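Putative metal-dependent isothiocyanate hydrolase SaxA (Pectobacterium carotovorum, PDB 6BRM) probably hydrolyses isothiocyanates, using a two-zinc site of the metallo-beta-lactamase kind. Local coordinates at residues M1-L13 against I217-L229. Numbering follows the deposited sequence.
Sequences MKLTQIRNATLVL and IVASHMESINHCL. With ZN (zinc ion), chain M.
Asn-8 and His-221 extend alongside each other in the same direction, their amide and ring planes 61° apart. Asn-8 OD1 stands over one face of the imidazole toward its rim, 3.1 Å from His-221 ND1; an N-H there would point along the ring plane, so this is a face contact, not a hydrogen bond. The amide is held from its other end, where Asn-8 ND2 bonds to Asp-71 O. His-221 NE2 binds zinc at 2.2 Å, a site completed by Asp-71, His-72, Asp-164 and two waters. Ala-9 CB approaches the ring, 3.8 Å from His-221 CD2.

Both segments grip the Asn-8 carbonyl: Gln-5 NE2 donates to Asn-8 O at 2.7 Å, and His-221 N adds a weak bond of 3.2 Å. With CG anti to the backbone N (chi1 179°) and a bend at chi2, Gln-5 turns NE2 to that carbonyl and OE1 to Ser-220 OG. Ser-220 OG lies 2.8 Å from Asn-8 O and 3.1 Å from Gln-5 OE1; its single proton could go to either. Away from Ser-220, Ser-224 CB packs 3.6 Å from Asn-8 CB.

This buried contact joins the type II' turn between strands 2-7 and 10-15 to the end of strand 216-220 and its following loop, across the metallo-beta-lactamase sandwich, where Leu-3 meets Val-218 and strand 182-186.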
ATOM      1  N   MET B   1      29.345   5.245   3.015  1.00 68.13           N
ATOM      2  CA  MET B   1      28.638   4.272   3.903  1.00 67.77           C
ATOM      3  C   MET B   1      29.515   3.088   4.273  1.00 67.05           C
ATOM      4  O   MET B   1      30.502   2.794   3.597  1.00 68.58           O
ATOM      5  CB  MET B   1      27.386   3.715   3.224  1.00 67.84           C
ATOM      6  CG  MET B   1      26.233   4.688   3.122  1.00 68.77           C
ATOM      7  SD  MET B   1      25.018   4.193   1.881  1.00 69.34           S
ATOM      8  CE  MET B   1      24.752   2.475   2.283  1.00 68.07           C
ATOM      9  N   LYS B   2      29.129   2.427   5.359  1.00 64.62           N
ATOM     10  CA  LYS B   2      29.585   1.081   5.681  1.00 63.27           C
ATOM     11  C   LYS B   2      28.374   0.289   6.170  1.00 60.37           C
ATOM     12  O   LYS B   2      27.907   0.495   7.291  1.00 60.50           O
ATOM     13  CB  LYS B   2      30.695   1.114   6.739  1.00 64.49           C
ATOM     14  CG  LYS B   2      32.109   1.130   6.162  1.00 65.81           C
ATOM     15  CD  LYS B   2      33.135   1.700   7.134  1.00 66.77           C
ATOM     16  CE  LYS B   2      33.355   0.807   8.348  1.00 67.27           C
ATOM     17  NZ  LYS B   2      34.163   1.496   9.392  1.00 67.80           N
ATOM     18  N   LEU B   3      27.849  -0.576   5.301  1.00 57.57           N
ATOM     19  CA  LEU B   3      26.785  -1.518   5.651  1.00 57.12           C
ATOM     20  C   LEU B   3      27.432  -2.873   5.938  1.00 57.12           C
ATOM     21  O   LEU B   3      28.184  -3.385   5.105  1.00 58.89           O
ATOM     22  CB  LEU B   3      25.782  -1.655   4.494  1.00 55.93           C
ATOM     23  CG  LEU B   3      24.337  -2.102   4.783  1.00 56.12           C
ATOM     24  CD1 LEU B   3      23.690  -2.635   3.513  1.00 55.14           C
ATOM     25  CD2 LEU B   3      24.212  -3.144   5.888  1.00 56.76           C
ATOM     26  N   THR B   4      27.138  -3.442   7.109  1.00 56.24           N
ATOM     27  CA  THR B   4      27.601  -4.778   7.483  1.00 56.01           C
ATOM     28  C   THR B   4      26.404  -5.718   7.581  1.00 56.66           C
ATOM     29  O   THR B   4      25.473  -5.453   8.336  1.00 56.35           O
ATOM     30  CB  THR B   4      28.327  -4.769   8.850  1.00 56.20           C
ATOM     31  OG1 THR B   4      29.205  -3.639   8.936  1.00 58.36           O
ATOM     32  CG2 THR B   4      29.129  -6.048   9.057  1.00 56.57           C
ATOM     33  N   GLN B   5      26.424  -6.803   6.809  1.00 57.76           N
ATOM     34  CA  GLN B   5      25.474  -7.900   6.998  1.00 58.66           C
ATOM     35  C   GLN B   5      25.900  -8.642   8.261  1.00 60.50           C
ATOM     36  O   GLN B   5      27.068  -9.027   8.382  1.00 61.84           O
ATOM     37  CB  GLN B   5      25.491  -8.842   5.785  1.00 59.15           C
ATOM     38  CG  GLN B   5      24.550 -10.049   5.854  1.00 59.90           C
ATOM     39  CD  GLN B   5      23.075  -9.681   5.878  1.00 59.17           C
ATOM     40  OE1 GLN B   5      22.683  -8.586   5.476  1.00 62.03           O
ATOM     41  NE2 GLN B   5      22.249 -10.604   6.347  1.00 56.11           N
ATOM     42  N   ILE B   6      24.970  -8.812   9.202  1.00 61.53           N
ATOM     43  CA  ILE B   6      25.214  -9.598  10.420  1.00 61.85           C
ATOM     44  C   ILE B   6      24.630 -10.999  10.204  1.00 61.77           C
ATOM     45  O   ILE B   6      25.377 -11.920   9.879  1.00 63.91           O
ATOM     46  CB  ILE B   6      24.659  -8.895  11.689  1.00 62.31           C
ATOM     47  CG1 ILE B   6      25.361  -7.546  11.920  1.00 62.64           C
ATOM     48  CG2 ILE B   6      24.789  -9.788  12.920  1.00 62.64           C
ATOM     49  CD1 ILE B   6      26.803  -7.625  12.391  1.00 63.23           C
ATOM     50  N   ARG B   7      23.312 -11.153  10.360  1.00 60.82           N
ATOM     51  CA  ARG B   7      22.607 -12.408  10.051  1.00 60.92           C
ATOM     52  C   ARG B   7      21.098 -12.152   9.965  1.00 59.26           C
ATOM     53  O   ARG B   7      20.541 -11.442  10.805  1.00 59.59           O
ATOM     54  CB  ARG B   7      22.926 -13.511  11.079  1.00 60.76           C
ATOM     55  CG  ARG B   7      22.514 -13.210  12.518  1.00 62.03           C
ATOM     56  CD  ARG B   7      21.307 -14.022  12.983  1.00 61.79           C
ATOM     57  NE  ARG B   7      21.706 -15.253  13.675  1.00 60.78           N
ATOM     58  CZ  ARG B   7      22.055 -15.348  14.963  1.00 59.75           C
ATOM     59  NH1 ARG B   7      22.072 -14.283  15.764  1.00 58.55           N
ATOM     60  NH2 ARG B   7      22.397 -16.534  15.465  1.00 59.93           N
ATOM     61  N   ASN B   8      20.455 -12.731   8.950  1.00 57.19           N
ATOM     62  CA  ASN B   8      19.054 -12.445   8.599  1.00 54.99           C
ATOM     63  C   ASN B   8      18.922 -10.959   8.193  1.00 55.15           C
ATOM     64  O   ASN B   8      19.719 -10.499   7.371  1.00 57.42           O
ATOM     65  CB  ASN B   8      18.092 -12.890   9.722  1.00 53.26           C
ATOM     66  CG  ASN B   8      16.669 -13.130   9.227  1.00 52.80           C
ATOM     67  OD1 ASN B   8      16.447 -13.802   8.214  1.00 51.27           O
ATOM     68  ND2 ASN B   8      15.696 -12.582   9.946  1.00 53.08           N
ATOM     69  N   ALA B   9      17.950 -10.217   8.735  1.00 54.32           N
ATOM     70  CA  ALA B   9      17.784  -8.790   8.436  1.00 53.32           C
ATOM     71  C   ALA B   9      18.569  -7.897   9.399  1.00 52.70           C
ATOM     72  O   ALA B   9      18.511  -6.667   9.287  1.00 52.26           O
ATOM     73  CB  ALA B   9      16.310  -8.420   8.466  1.00 53.61           C
ATOM     74  N   THR B  10      19.285  -8.506  10.347  1.00 52.47           N
ATOM     75  CA  THR B  10      20.147  -7.768  11.259  1.00 52.91           C
ATOM     76  C   THR B  10      21.352  -7.216  10.496  1.00 53.60           C
ATOM     77  O   THR B  10      21.980  -7.925   9.702  1.00 52.97           O
ATOM     78  CB  THR B  10      20.619  -8.652  12.428  1.00 53.31           C
ATOM     79  OG1 THR B  10      19.490  -9.336  12.990  1.00 54.10           O
ATOM     80  CG2 THR B  10      21.298  -7.822  13.513  1.00 52.61           C
ATOM     81  N   LEU B  11      21.641  -5.936  10.725  1.00 53.32           N
ATOM     82  CA  LEU B  11      22.761  -5.256  10.080  1.00 53.05           C
ATOM     83  C   LEU B  11      23.110  -3.972  10.818  1.00 54.26           C
ATOM     84  O   LEU B  11      22.244  -3.369  11.460  1.00 55.46           O
ATOM     85  CB  LEU B  11      22.444  -4.966   8.607  1.00 53.20           C
ATOM     86  CG  LEU B  11      21.051  -4.445   8.219  1.00 53.00           C
ATOM     87  CD1 LEU B  11      20.998  -2.926   8.241  1.00 52.57           C
ATOM     88  CD2 LEU B  11      20.656  -4.960   6.842  1.00 52.25           C
ATOM     89  N   VAL B  12      24.384  -3.580  10.747  1.00 55.03           N
ATOM     90  CA  VAL B  12      24.832  -2.285  11.267  1.00 55.59           C
ATOM     91  C   VAL B  12      25.221  -1.385  10.100  1.00 54.17           C
ATOM     92  O   VAL B  12      25.836  -1.838   9.132  1.00 52.40           O
ATOM     93  CB  VAL B  12      25.967  -2.387  12.325  1.00 57.26           C
ATOM     94  CG1 VAL B  12      25.478  -3.165  13.537  1.00 57.20           C
ATOM     95  CG2 VAL B  12      27.235  -3.027  11.776  1.00 58.50           C
ATOM     96  N   LEU B  13      24.840  -0.113  10.213  1.00 54.73           N
ATOM     97  CA  LEU B  13      24.929   0.858   9.126  1.00 53.30           C
ATOM     98  C   LEU B  13      25.576   2.134   9.641  1.00 53.71           C
ATOM     99  O   LEU B  13      24.950   2.881  10.400  1.00 54.05           O
ATOM    100  CB  LEU B  13      23.521   1.154   8.595  1.00 52.42           C
ATOM    101  CG  LEU B  13      23.312   2.302   7.602  1.00 52.81           C
ATOM    102  CD1 LEU B  13      24.294   2.235   6.439  1.00 51.55           C
ATOM    103  CD2 LEU B  13      21.876   2.293   7.095  1.00 52.85           C
ATOM    104  N   ILE B 217      21.688  -4.046  -5.798  1.00 52.85           N
ATOM    105  CA  ILE B 217      20.856  -4.774  -4.833  1.00 52.11           C
ATOM    106  C   ILE B 217      21.729  -5.522  -3.824  1.00 51.79           C
ATOM    107  O   ILE B 217      22.573  -6.328  -4.213  1.00 52.99           O
ATOM    108  CB  ILE B 217      19.908  -5.793  -5.520  1.00 51.10           C
ATOM    109  CG1 ILE B 217      19.247  -5.200  -6.777  1.00 50.75           C
ATOM    110  CG2 ILE B 217      18.851  -6.290  -4.536  1.00 50.60           C
ATOM    111  CD1 ILE B 217      18.534  -3.876  -6.576  1.00 50.64           C
ATOM    112  N   VAL B 218      21.518  -5.250  -2.537  1.00 51.72           N
ATOM    113  CA  VAL B 218      22.121  -6.030  -1.453  1.00 51.44           C
ATOM    114  C   VAL B 218      21.085  -7.030  -0.933  1.00 51.42           C
ATOM    115  O   VAL B 218      20.080  -6.637  -0.338  1.00 51.24           O
ATOM    116  CB  VAL B 218      22.608  -5.125  -0.300  1.00 52.47           C
ATOM    117  CG1 VAL B 218      23.155  -5.956   0.860  1.00 51.61           C
ATOM    118  CG2 VAL B 218      23.658  -4.141  -0.807  1.00 52.90           C
ATOM    119  N   ALA B 219      21.336  -8.319  -1.169  1.00 50.97           N
ATOM    120  CA  ALA B 219      20.458  -9.389  -0.695  1.00 50.02           C
ATOM    121  C   ALA B 219      20.667  -9.630   0.798  1.00 49.98           C
ATOM    122  O   ALA B 219      21.785  -9.503   1.305  1.00 49.53           O
ATOM    123  CB  ALA B 219      20.708 -10.665  -1.481  1.00 51.52           C
ATOM    124  N   SER B 220      19.583  -9.979   1.491  1.00 48.77           N
ATOM    125  CA  SER B 220      19.588 -10.159   2.945  1.00 48.01           C
ATOM    126  C   SER B 220      18.371 -10.979   3.372  1.00 49.17           C
ATOM    127  O   SER B 220      17.536 -11.326   2.538  1.00 50.29           O
ATOM    128  CB  SER B 220      19.590  -8.793   3.646  1.00 47.86           C
ATOM    129  OG  SER B 220      19.626  -8.915   5.063  1.00 46.85           O
ATOM    130  N   HIS B 221      18.291 -11.292   4.665  1.00 49.78           N
ATOM    131  CA  HIS B 221      17.168 -12.042   5.250  1.00 50.88           C
ATOM    132  C   HIS B 221      17.096 -13.487   4.714  1.00 53.09           C
ATOM    133  O   HIS B 221      16.012 -13.975   4.392  1.00 55.21           O
ATOM    134  CB  HIS B 221      15.844 -11.275   5.024  1.00 49.44           C
ATOM    135  CG  HIS B 221      14.740 -11.637   5.974  1.00 48.09           C
ATOM    136  ND1 HIS B 221      14.290 -12.928   6.145  1.00 48.47           N
ATOM    137  CD2 HIS B 221      13.963 -10.864   6.770  1.00 47.80           C
ATOM    138  CE1 HIS B 221      13.305 -12.936   7.027  1.00 48.53           C
ATOM    139  NE2 HIS B 221      13.079 -11.693   7.417  1.00 47.45           N
ATOM    140  N   MET B 222      18.243 -14.167   4.632  1.00 54.09           N
ATOM    141  CA  MET B 222      18.279 -15.586   4.216  1.00 55.66           C
ATOM    142  C   MET B 222      19.413 -16.403   4.855  1.00 55.43           C
ATOM    143  O   MET B 222      20.432 -15.849   5.262  1.00 53.04           O
ATOM    144  CB  MET B 222      18.326 -15.700   2.687  1.00 56.72           C
ATOM    145  CG  MET B 222      19.459 -14.956   2.007  1.00 57.41           C
ATOM    146  SD  MET B 222      19.268 -14.944   0.209  1.00 57.68           S
ATOM    147  CE  MET B 222      20.559 -13.787  -0.231  1.00 58.62           C
ATOM    148  N   GLU B 223      19.203 -17.722   4.931  1.00 57.02           N
ATOM    149  CA  GLU B 223      20.125 -18.683   5.579  1.00 57.33           C
ATOM    150  C   GLU B 223      20.350 -18.368   7.061  1.00 59.14           C
ATOM    151  O   GLU B 223      21.489 -18.267   7.532  1.00 60.34           O
ATOM    152  CB  GLU B 223      21.460 -18.773   4.830  1.00 56.97           C
ATOM    153  CG  GLU B 223      21.319 -19.130   3.359  1.00 56.82           C
ATOM    154  CD  GLU B 223      22.651 -19.431   2.699  1.00 56.75           C
ATOM    155  OE1 GLU B 223      23.677 -18.844   3.096  1.00 59.41           O
ATOM    156  OE2 GLU B 223      22.669 -20.254   1.765  1.00 56.80           O
ATOM    157  N   SER B 224      19.239 -18.216   7.778  1.00 59.30           N
ATOM    158  CA  SER B 224      19.242 -17.805   9.190  1.00 58.12           C
ATOM    159  C   SER B 224      18.077 -18.404   9.972  1.00 57.61           C
ATOM    160  O   SER B 224      18.267 -18.853  11.103  1.00 58.43           O
ATOM    161  CB  SER B 224      19.194 -16.285   9.303  1.00 58.50           C
ATOM    162  OG  SER B 224      20.235 -15.679   8.560  1.00 60.99           O
ATOM    163  N   ILE B 225      16.875 -18.361   9.398  1.00 57.00           N
ATOM    164  CA  ILE B 225      15.736 -19.138   9.898  1.00 59.14           C
ATOM    165  C   ILE B 225      15.296 -20.114   8.804  1.00 60.80           C
ATOM    166  O   ILE B 225      15.299 -19.766   7.621  1.00 62.18           O
ATOM    167  CB  ILE B 225      14.573 -18.239  10.398  1.00 58.98           C
ATOM    168  CG1 ILE B 225      13.858 -17.515   9.246  1.00 59.75           C
ATOM    169  CG2 ILE B 225      15.092 -17.231  11.421  1.00 59.22           C
ATOM    170  CD1 ILE B 225      12.806 -16.525   9.703  1.00 60.23           C
ATOM    171  N   ASN B 226      14.926 -21.332   9.205  1.00 61.22           N
ATOM    172  CA  ASN B 226      14.620 -22.417   8.253  1.00 63.27           C
ATOM    173  C   ASN B 226      13.445 -22.166   7.293  1.00 61.97           C
ATOM    174  O   ASN B 226      13.369 -22.795   6.235  1.00 61.85           O
ATOM    175  CB  ASN B 226      14.419 -23.759   8.991  1.00 64.76           C
ATOM    176  CG  ASN B 226      13.170 -23.788   9.865  1.00 65.80           C
ATOM    177  OD1 ASN B 226      12.690 -22.755  10.332  1.00 67.52           O
ATOM    178  ND2 ASN B 226      12.650 -24.988  10.105  1.00 67.22           N
ATOM    179  N   HIS B 227      12.551 -21.247   7.653  1.00 59.66           N
ATOM    180  CA  HIS B 227      11.358 -20.954   6.847  1.00 59.20           C
ATOM    181  C   HIS B 227      11.675 -20.173   5.565  1.00 58.73           C
ATOM    182  O   HIS B 227      10.906 -20.231   4.605  1.00 58.36           O
ATOM    183  CB  HIS B 227      10.321 -20.211   7.690  1.00 59.01           C
ATOM    184  CG  HIS B 227       9.979 -20.912   8.968  1.00 58.26           C
ATOM    185  ND1 HIS B 227       9.141 -22.004   9.016  1.00 58.07           N
ATOM    186  CD2 HIS B 227      10.385 -20.692  10.241  1.00 57.72           C
ATOM    187  CE1 HIS B 227       9.031 -22.417  10.266  1.00 57.87           C
ATOM    188  NE2 HIS B 227       9.778 -21.640  11.029  1.00 57.75           N
ATOM    189  N   CYS B 228      12.798 -19.454   5.555  1.00 57.56           N
ATOM    190  CA  CYS B 228      13.296 -18.776   4.354  1.00 56.89           C
ATOM    191  C   CYS B 228      13.918 -19.798   3.393  1.00 55.88           C
ATOM    192  O   CYS B 228      15.011 -20.309   3.648  1.00 53.86           O
ATOM    193  CB  CYS B 228      14.323 -17.701   4.737  1.00 57.10           C
ATOM    194  SG  CYS B 228      13.689 -16.439   5.875  1.00 58.19           S
ATOM    195  N   LEU B 229      13.224 -20.067   2.286  1.00 56.52           N
ATOM    196  CA  LEU B 229      13.576 -21.160   1.361  1.00 57.29           C
ATOM    197  C   LEU B 229      14.599 -20.824   0.263  1.00 58.07           C
ATOM    198  O   LEU B 229      14.995 -21.719  -0.489  1.00 58.16           O
ATOM    199  CB  LEU B 229      12.305 -21.709   0.697  1.00 57.11           C
ATOM    200  CG  LEU B 229      11.210 -22.232   1.632  1.00 57.36           C
ATOM    201  CD1 LEU B 229       9.965 -22.590   0.835  1.00 57.08           C
ATOM    202  CD2 LEU B 229      11.695 -23.431   2.435  1.00 57.85           C
TER
HETATM  203 ZN    ZN M 302      11.298 -11.431   8.710  1.00 52.75          ZN
HETATM  204  O   HOH W   1       9.659 -11.823  10.133  1.00 47.57           O
HETATM  205  O   HOH W   2      10.291 -13.022   7.571  1.00 46.81           O